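Local structure of adenine phosphoribosyltransferase, putative (Trypanosoma brucei brucei, 5VN4) at residues V12-N17 and G185-K190; D72-L77 and E179-L184; V118-E123 and V170-A175. The protein probably catalyses the purine-salvage step that joins adenine to 5-phospho-alpha-D-ribose 1-diphosphate, giving AMP and diphosphate. All coordinates share one frame; numbering follows the deposited sequence. Where two conformers were deposited one is given.

Contact 1 of 3, residues V12-N17 and G185-K190; sequences VEVLPN and GLTFLK
Thr187 meets Val14 and Leu15 where the loop after strand 184-185 passes the bulged strand 11-15. Leu186 comes first; it does not touch segment 12-17 but lines the adenine pocket. Thr187 follows and gives the larger share of this segment's side. Its CG2 lies 4.0 Å from Val14 CG2, the two side chains crossing at about a right angle. Its OG1 sits between the backbone N and the carbonyl carbon (chi1 71°) and hydrogen-bonds to Glu214 instead. Leu15 CD1 reaches the backbone, 3.5 Å from Thr187 O, and also lies 4.1 Å from Thr187 CB. The same carbonyl accepts the backbone bond from Lys190 N, which closes the 3-10 turn 187-189. Lys190 bends at its last torsion (chi4 -58°). In this one of two conformers Lys190 NZ comes to 3.9 Å from Leu15 CD2, a doubtful touch at an exposed edge. Val14 and Leu15 both face Tyr18 as a classic beta bulge, and the Thr187 side chain also touches Tyr18. The contact lies at the surface beside the antiparallel pair 11-15 and 18-21, with the 3-10 turn leading on to helix 192-197.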
loop_
_atom_site.group_PDB
_atom_site.type_symbol
_atom_site.label_atom_id
_atom_site.label_comp_id
_atom_site.label_asym_id
_atom_site.label_seq_id
_atom_site.Cartn_x
_atom_site.Cartn_y
_atom_site.Cartn_z
ATOM N N VAL A 12 25.838 -7.619 -0.515
ATOM C CA VAL A 12 27.170 -7.068 -0.329
ATOM C C VAL A 12 27.034 -5.714 0.344
ATOM O O VAL A 12 26.090 -4.956 0.081
ATOM C CB VAL A 12 27.962 -6.956 -1.648
ATOM C CG1 VAL A 12 28.271 -8.341 -2.207
ATOM C CG2 VAL A 12 27.206 -6.114 -2.656
ATOM N N GLU A 13 27.963 -5.429 1.247
ATOM C CA GLU A 13 27.965 -4.174 1.987
ATOM C C GLU A 13 28.742 -3.150 1.169
ATOM O O GLU A 13 29.971 -3.232 1.068
ATOM C CB GLU A 13 28.584 -4.383 3.367
ATOM C CG GLU A 13 28.306 -3.240 4.332
ATOM C CD GLU A 13 28.801 -3.510 5.750
ATOM O OE1 GLU A 13 28.568 -2.658 6.632
ATOM O OE2 GLU A 13 29.419 -4.564 5.992
ATOM N N VAL A 14 28.031 -2.189 0.580
ATOM C CA VAL A 14 28.673 -1.248 -0.340
ATOM C C VAL A 14 29.117 0.043 0.352
ATOM O O VAL A 14 30.063 0.692 -0.106
ATOM C CB VAL A 14 27.814 -0.977 -1.594
ATOM C CG1 VAL A 14 27.594 -2.267 -2.403
ATOM C CG2 VAL A 14 26.493 -0.350 -1.221
ATOM N N LEU A 15 28.443 0.440 1.434
ATOM C CA LEU A 15 28.842 1.502 2.349
ATOM C C LEU A 15 28.598 0.944 3.746
ATOM O O LEU A 15 27.907 -0.076 3.880
ATOM C CB LEU A 15 27.980 2.744 2.135
ATOM C CG LEU A 15 28.130 3.476 0.799
ATOM C CD1 LEU A 15 27.071 4.569 0.664
ATOM C CD2 LEU A 15 29.533 4.071 0.637
ATOM N N PRO A 16 29.137 1.551 4.804
ATOM C CA PRO A 16 28.916 0.993 6.153
ATOM C C PRO A 16 27.433 0.845 6.471
ATOM O O PRO A 16 26.668 1.814 6.451
ATOM C CB PRO A 16 29.623 2.002 7.069
ATOM C CG PRO A 16 30.732 2.575 6.207
ATOM C CD PRO A 16 30.119 2.658 4.818
ATOM N N ASN A 17 27.029 -0.400 6.738
ATOM C CA ASN A 17 25.641 -0.756 7.035
ATOM C C ASN A 17 24.668 -0.383 5.913
ATOM O O ASN A 17 23.490 -0.121 6.159
ATOM C CB ASN A 17 25.179 -0.256 8.404
ATOM C CG ASN A 17 25.307 -1.325 9.461
ATOM O OD1 ASN A 17 25.216 -2.512 9.154
ATOM N ND2 ASN A 17 25.512 -0.920 10.709
ATOM N N GLY A 185 17.971 1.368 -3.285
ATOM C CA GLY A 185 18.742 2.315 -2.501
ATOM C C GLY A 185 19.624 3.129 -3.417
ATOM O O GLY A 185 20.368 2.560 -4.224
ATOM N N LEU A 186 19.532 4.456 -3.344
ATOM C CA LEU A 186 20.368 5.318 -4.181
ATOM C C LEU A 186 21.588 5.650 -3.332
ATOM O O LEU A 186 21.613 6.635 -2.590
ATOM C CB LEU A 186 19.592 6.552 -4.618
ATOM C CG LEU A 186 18.273 6.246 -5.351
ATOM C CD1 LEU A 186 17.538 7.517 -5.717
ATOM C CD2 LEU A 186 18.513 5.392 -6.586
ATOM N N THR A 187 22.613 4.794 -3.415
ATOM C CA THR A 187 23.668 4.843 -2.402
ATOM C C THR A 187 24.484 6.123 -2.481
ATOM O O THR A 187 25.047 6.548 -1.469
ATOM C CB THR A 187 24.560 3.600 -2.440
ATOM O OG1 THR A 187 25.379 3.613 -3.612
ATOM C CG2 THR A 187 23.717 2.333 -2.426
ATOM N N PHE A 188 24.541 6.760 -3.653
ATOM C CA PHE A 188 25.287 8.008 -3.768
ATOM C C PHE A 188 24.694 9.117 -2.906
ATOM O O PHE A 188 25.392 10.091 -2.606
ATOM C CB PHE A 188 25.410 8.444 -5.238
ATOM C CG PHE A 188 24.097 8.753 -5.907
ATOM C CD1 PHE A 188 23.575 10.038 -5.891
ATOM C CD2 PHE A 188 23.397 7.762 -6.582
ATOM C CE1 PHE A 188 22.360 10.319 -6.524
ATOM C CE2 PHE A 188 22.190 8.038 -7.214
ATOM C CZ PHE A 188 21.673 9.320 -7.180
ATOM N N LEU A 189 23.431 8.986 -2.493
ATOM C CA LEU A 189 22.804 9.943 -1.590
ATOM C C LEU A 189 23.070 9.644 -0.119
ATOM O O LEU A 189 22.672 10.439 0.739
ATOM C CB LEU A 189 21.292 10.031 -1.853
ATOM C CG LEU A 189 20.906 10.526 -3.255
ATOM C CD1 LEU A 189 19.398 10.465 -3.442
ATOM C CD2 LEU A 189 21.407 11.940 -3.504
ATOM N N LYS A 190 23.716 8.519 0.191
ATOM C CA LYS A 190 24.118 8.193 1.560
ATOM C C LYS A 190 22.942 8.316 2.533
ATOM O O LYS A 190 23.022 8.973 3.575
ATOM C CB LYS A 190 25.332 9.020 1.990
ATOM C CG LYS A 190 26.545 8.807 1.085
ATOM C CD LYS A 190 27.755 9.616 1.534
ATOM C CE LYS A 190 28.918 9.433 0.569
ATOM N NZ LYS A 190 29.321 8.001 0.434
#

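Contact 2 of 3, residues D72-L77 and E179-L184; sequences DRYKNL and EVAGIL
Glu179 takes a fork from Arg73 and a hydroxyl from Tyr74, fixing the C-terminal turn of helix 60-75 over strand 176-182. This is helix-on-sheet packing in the alpha/beta core of a type I phosphoribosyltransferase. Strand 176-182 runs parallel to 149-153 on one side and to 208-213 on the other.

The ionic part is a side-on salt bridge. Arg73 NE donates to Glu179 OE2 at 2.8 Å, with an N-H...O angle of 158°. Arg73 NH2 donates to Glu179 OE1, also at 2.8 Å. Both oxygens lie close to the guanidinium plane. OE2 uses its syn lone pair, while OE1 is met on the syn side but out of the carboxylate plane. The guanidinium and carboxylate planes are 31° apart. The Arg73 chain is extended from CG to NE, with CG anti to the backbone N (chi1 -180°), which carries the guanidinium out from the helix to the strand.

A further hydrogen bond comes from the Tyr74 hydroxyl, with Tyr74 OH 2.7 Å from Glu179 OE2. It arrives on the anti side, tilted out of the carboxylate plane. OE2 therefore accepts two bonds and OE1 one. Three donors fix the rotation of this buried carboxylate, and they would be expected to favour its charged form.

Van der Waals contacts surround the polar group. Tyr74 also touches Val151, and Val209 touches both Arg73 and Glu179. Arg73 CB lies over one face of the Tyr74 ring, offset toward the rim. On the next inward-facing strand residue, the Ala181 methyl CB rests 3.7 Å from Tyr74 OH.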
loop_
_atom_site.group_PDB
_atom_site.type_symbol
_atom_site.label_atom_id
_atom_site.label_comp_id
_atom_site.label_asym_id
_atom_site.label_seq_id
_atom_site.Cartn_x
_atom_site.Cartn_y
_atom_site.Cartn_z
ATOM N N ASP A 72 12.408 -15.162 4.108
ATOM C CA ASP A 72 13.497 -16.069 4.463
ATOM C C ASP A 72 14.502 -15.395 5.383
ATOM O O ASP A 72 14.999 -16.016 6.330
ATOM C CB ASP A 72 14.197 -16.598 3.211
ATOM C CG ASP A 72 15.523 -17.285 3.526
ATOM O OD1 ASP A 72 16.568 -16.598 3.581
ATOM O OD2 ASP A 72 15.515 -18.517 3.739
ATOM N N ARG A 73 14.818 -14.126 5.115
ATOM C CA ARG A 73 15.805 -13.409 5.912
ATOM C C ARG A 73 15.358 -13.304 7.362
ATOM O O ARG A 73 16.132 -13.580 8.288
ATOM C CB ARG A 73 16.019 -12.020 5.311
ATOM C CG ARG A 73 17.026 -11.169 6.048
ATOM C CD ARG A 73 17.357 -9.943 5.212
ATOM N NE ARG A 73 18.299 -9.075 5.908
ATOM C CZ ARG A 73 19.615 -9.260 5.919
ATOM N NH1 ARG A 73 20.155 -10.276 5.252
ATOM N NH2 ARG A 73 20.392 -8.419 6.588
ATOM N N TYR A 74 14.106 -12.903 7.578
ATOM C CA TYR A 74 13.637 -12.680 8.937
ATOM C C TYR A 74 13.211 -13.967 9.631
ATOM O O TYR A 74 13.230 -14.017 10.863
ATOM C CB TYR A 74 12.540 -11.612 8.952
ATOM C CG TYR A 74 13.006 -10.302 8.339
ATOM C CD1 TYR A 74 14.298 -9.825 8.568
ATOM C CD2 TYR A 74 12.170 -9.554 7.517
ATOM C CE1 TYR A 74 14.737 -8.637 8.001
ATOM C CE2 TYR A 74 12.597 -8.367 6.942
ATOM C CZ TYR A 74 13.882 -7.909 7.190
ATOM O OH TYR A 74 14.302 -6.727 6.620
ATOM N N LYS A 75 12.860 -15.011 8.873
ATOM C CA LYS A 75 12.608 -16.312 9.483
ATOM C C LYS A 75 13.877 -16.909 10.070
ATOM O O LYS A 75 13.807 -17.720 11.000
ATOM C CB LYS A 75 12.057 -17.297 8.453
ATOM C CG LYS A 75 10.567 -17.257 8.234
ATOM C CD LYS A 75 10.092 -18.615 7.730
ATOM C CE LYS A 75 8.744 -18.521 7.046
ATOM N NZ LYS A 75 7.770 -17.755 7.867
ATOM N N ASN A 76 15.036 -16.548 9.528
ATOM C CA ASN A 76 16.294 -17.174 9.907
ATOM C C ASN A 76 17.077 -16.372 10.941
ATOM O O ASN A 76 18.202 -16.751 11.285
ATOM C CB ASN A 76 17.125 -17.482 8.658
ATOM C CG ASN A 76 16.594 -18.691 7.897
ATOM O OD1 ASN A 76 16.483 -19.785 8.456
ATOM N ND2 ASN A 76 16.245 -18.494 6.630
ATOM N N LEU A 77 16.501 -15.290 11.459
ATOM C CA LEU A 77 17.107 -14.590 12.582
ATOM C C LEU A 77 17.043 -15.459 13.831
ATOM O O LEU A 77 16.067 -16.179 14.055
ATOM C CB LEU A 77 16.367 -13.281 12.847
ATOM C CG LEU A 77 16.437 -12.232 11.741
ATOM C CD1 LEU A 77 15.671 -10.985 12.144
ATOM C CD2 LEU A 77 17.886 -11.907 11.427
ATOM N N GLU A 179 16.193 -3.640 11.460
ATOM C CA GLU A 179 16.687 -3.456 10.110
ATOM C C GLU A 179 15.777 -2.471 9.407
ATOM O O GLU A 179 14.595 -2.336 9.746
ATOM C CB GLU A 179 16.677 -4.797 9.364
ATOM C CG GLU A 179 17.278 -4.788 7.990
ATOM C CD GLU A 179 17.680 -6.176 7.552
ATOM O OE1 GLU A 179 18.684 -6.696 8.082
ATOM O OE2 GLU A 179 16.998 -6.744 6.680
ATOM N N VAL A 180 16.353 -1.797 8.418
ATOM C CA VAL A 180 15.646 -0.954 7.469
ATOM C C VAL A 180 15.698 -1.667 6.123
ATOM O O VAL A 180 16.775 -2.092 5.690
ATOM C CB VAL A 180 16.342 0.416 7.398
ATOM C CG1 VAL A 180 16.017 1.148 6.113
ATOM C CG2 VAL A 180 15.993 1.249 8.636
ATOM N N ALA A 181 14.538 -1.822 5.478
ATOM C CA ALA A 181 14.410 -2.623 4.263
ATOM C C ALA A 181 13.810 -1.806 3.125
ATOM O O ALA A 181 12.890 -1.009 3.331
ATOM C CB ALA A 181 13.512 -3.847 4.496
ATOM N N GLY A 182 14.306 -2.044 1.910
ATOM C CA GLY A 182 13.720 -1.452 0.722
ATOM C C GLY A 182 14.071 -2.263 -0.508
ATOM O O GLY A 182 14.815 -3.243 -0.441
ATOM N N ILE A 183 13.539 -1.834 -1.654
ATOM C CA ILE A 183 13.902 -2.483 -2.909
ATOM C C ILE A 183 14.899 -1.694 -3.753
ATOM O O ILE A 183 15.554 -2.291 -4.622
ATOM C CB ILE A 183 12.687 -2.949 -3.746
ATOM C CG1 ILE A 183 11.790 -1.768 -4.151
ATOM C CG2 ILE A 183 11.922 -4.025 -2.983
ATOM C CD1 ILE A 183 10.707 -2.157 -5.153
ATOM N N LEU A 184 15.059 -0.390 -3.506
ATOM C CA LEU A 184 15.970 0.443 -4.289
ATOM C C LEU A 184 16.647 1.438 -3.360
ATOM O O LEU A 184 15.975 2.254 -2.724
ATOM C CB LEU A 184 15.210 1.182 -5.396
ATOM C CG LEU A 184 16.039 2.173 -6.210
ATOM C CD1 LEU A 184 17.167 1.483 -6.957
ATOM C CD2 LEU A 184 15.145 2.908 -7.172
#

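Contact 3 of 3, residues V118-E123 and V170-A175; sequences VIIKSE and VDACGA
Ile120 packs on Ala172 and Cys173 at the C-terminal end of helix 161-172. The tight part of the contact is small, buried and apolar. Two branches of one isoleucine do the touching. CG2 is anti to the backbone N and meets the Ala172 methyl, with Ile120 CG2 3.9 Å from Ala172 CB. The other branch runs through CG1, which is anti to the carbonyl carbon (chi1 -51°), and ends with Ile120 CD1 3.6 Å from Cys173 SG. The isoleucine thus spans Ala172 and Cys173, two successive residues. Leu169, earlier in the helix, also touches Ile120. Cys173 is backed by Phe144.

The solvent side lies at Lys121 and Glu123, both exposed, whose side chains do not reach segment 170-175. Between them Ser122 is buried and packs on Ala165 and Gln168, earlier in the helix. Ser122 OG donates to Glu123 O at 2.7 Å, with the donor above the carbonyl plane, and also hydrogen-bonds with Met137 N. The chain stays tied to the helix at Glu123 N, which hydrogen-bonds to Gln168.

The second subunit covers much of this region. Residues 119-121 pair in parallel with a strand of that subunit, so the sheet continues across the interface. Ala239 of the second subunit packs on Ile120, and its Cys236 packs on Ala172. Asp171 forms salt bridges with Arg202 and with Lys240 of the second subunit. The helix ends in a Schellman motif at Gly174, which has positive phi. The whole is a helix C-terminus packed against a strand of the two-stranded antiparallel sheet 119-121/138-140, at the interface of the homodimer.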
loop_
_atom_site.group_PDB
_atom_site.type_symbol
_atom_site.label_atom_id
_atom_site.label_comp_id
_atom_site.label_asym_id
_atom_site.label_seq_id
_atom_site.Cartn_x
_atom_site.Cartn_y
_atom_site.Cartn_z
ATOM N N VAL A 118 -5.325 7.641 19.091
ATOM C CA VAL A 118 -4.166 8.390 19.568
ATOM C C VAL A 118 -2.973 8.023 18.701
ATOM O O VAL A 118 -2.689 6.840 18.488
ATOM C CB VAL A 118 -3.899 8.091 21.051
ATOM C CG1 VAL A 118 -2.630 8.798 21.520
ATOM C CG2 VAL A 118 -5.095 8.518 21.904
ATOM N N ILE A 119 -2.283 9.035 18.177
ATOM C CA ILE A 119 -1.195 8.805 17.237
ATOM C C ILE A 119 0.009 9.647 17.629
ATOM O O ILE A 119 -0.125 10.710 18.240
ATOM C CB ILE A 119 -1.607 9.053 15.765
ATOM C CG1 ILE A 119 -1.895 10.537 15.517
ATOM C CG2 ILE A 119 -2.818 8.213 15.401
ATOM C CD1 ILE A 119 -2.314 10.845 14.076
ATOM N N ILE A 120 1.197 9.149 17.277
ATOM C CA ILE A 120 2.463 9.834 17.517
ATOM C C ILE A 120 2.910 10.452 16.201
ATOM O O ILE A 120 2.885 9.783 15.165
ATOM C CB ILE A 120 3.533 8.848 18.014
ATOM C CG1 ILE A 120 3.026 8.014 19.191
ATOM C CG2 ILE A 120 4.824 9.588 18.356
ATOM C CD1 ILE A 120 3.937 6.857 19.502
ATOM N N LYS A 121 3.341 11.710 16.236
ATOM C CA LYS A 121 3.810 12.400 15.040
ATOM C C LYS A 121 5.320 12.593 15.085
ATOM O O LYS A 121 5.889 12.918 16.135
ATOM C CB LYS A 121 3.115 13.755 14.867
ATOM C CG LYS A 121 3.468 14.799 15.904
ATOM C CD LYS A 121 2.894 16.159 15.524
ATOM C CE LYS A 121 3.097 17.183 16.634
ATOM N NZ LYS A 121 2.590 18.537 16.261
ATOM N N SER A 122 5.965 12.380 13.941
ATOM C CA SER A 122 7.394 12.611 13.788
ATOM C C SER A 122 7.674 14.108 13.670
ATOM O O SER A 122 6.764 14.939 13.639
ATOM C CB SER A 122 7.897 11.905 12.531
ATOM O OG SER A 122 7.477 12.597 11.363
ATOM N N GLU A 123 8.955 14.461 13.579
ATOM C CA GLU A 123 9.307 15.787 13.108
ATOM C C GLU A 123 8.955 15.915 11.625
ATOM O O GLU A 123 8.856 14.912 10.912
ATOM C CB GLU A 123 10.805 16.009 13.273
ATOM C CG GLU A 123 11.258 16.038 14.710
ATOM C CD GLU A 123 10.803 17.289 15.431
ATOM O OE1 GLU A 123 10.705 18.349 14.778
ATOM O OE2 GLU A 123 10.539 17.210 16.648
ATOM N N VAL A 170 9.835 4.976 15.866
ATOM C CA VAL A 170 10.288 3.787 16.587
ATOM C C VAL A 170 10.911 4.193 17.916
ATOM O O VAL A 170 10.626 3.602 18.968
ATOM C CB VAL A 170 11.270 2.983 15.713
ATOM C CG1 VAL A 170 11.912 1.860 16.514
ATOM C CG2 VAL A 170 10.565 2.443 14.478
ATOM N N ASP A 171 11.758 5.221 17.880
ATOM C CA ASP A 171 12.410 5.746 19.071
ATOM C C ASP A 171 11.392 6.249 20.090
ATOM O O ASP A 171 11.604 6.120 21.303
ATOM C CB ASP A 171 13.353 6.871 18.636
ATOM C CG ASP A 171 14.173 7.419 19.770
ATOM O OD1 ASP A 171 15.136 6.734 20.180
ATOM O OD2 ASP A 171 13.868 8.538 20.232
ATOM N N ALA A 172 10.275 6.803 19.617
ATOM C CA ALA A 172 9.249 7.333 20.509
ATOM C C ALA A 172 8.600 6.260 21.369
ATOM O O ALA A 172 7.994 6.595 22.393
ATOM C CB ALA A 172 8.181 8.076 19.702
ATOM N N CYS A 173 8.702 4.989 20.980
ATOM C CA CYS A 173 8.185 3.889 21.780
ATOM C C CYS A 173 9.284 3.041 22.403
ATOM O O CYS A 173 8.975 2.047 23.077
ATOM C CB CYS A 173 7.245 3.009 20.950
ATOM S SG CYS A 173 5.806 3.871 20.280
ATOM N N GLY A 174 10.549 3.407 22.211
ATOM C CA GLY A 174 11.638 2.678 22.830
ATOM C C GLY A 174 11.884 1.305 22.256
ATOM O O GLY A 174 12.563 0.491 22.883
ATOM N N ALA A 175 11.360 1.023 21.070
ATOM C CA ALA A 175 11.459 -0.306 20.490
ATOM C C ALA A 175 12.843 -0.537 19.891
ATOM O O ALA A 175 13.613 0.396 19.641
ATOM C CB ALA A 175 10.412 -0.475 19.392
#

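Contacts 1 and 2 both reach the main sheet, with centres 16 Å apart. Segment 179-184 runs directly into 185-190, so the strand held by Arg73 and Tyr74 leads to the turn beside strand 11-15. Contact 3 is farther off, its centre 22 Å from contact 2 and 26 Å from contact 1. It joins contact 2 through the chain, because helix 161-172 leads into strand 176-182. Contact 1 is tied to the adenine pocket through Leu186, which touches adenine. The Thr187 side chain is about 12 Å from adenine. The side chains of Lys190 and Ala181 are about 11 and 12 Å from the bound ribose 5-phosphate. Contact 3 lies at the dimer interface, away from the annotated sites.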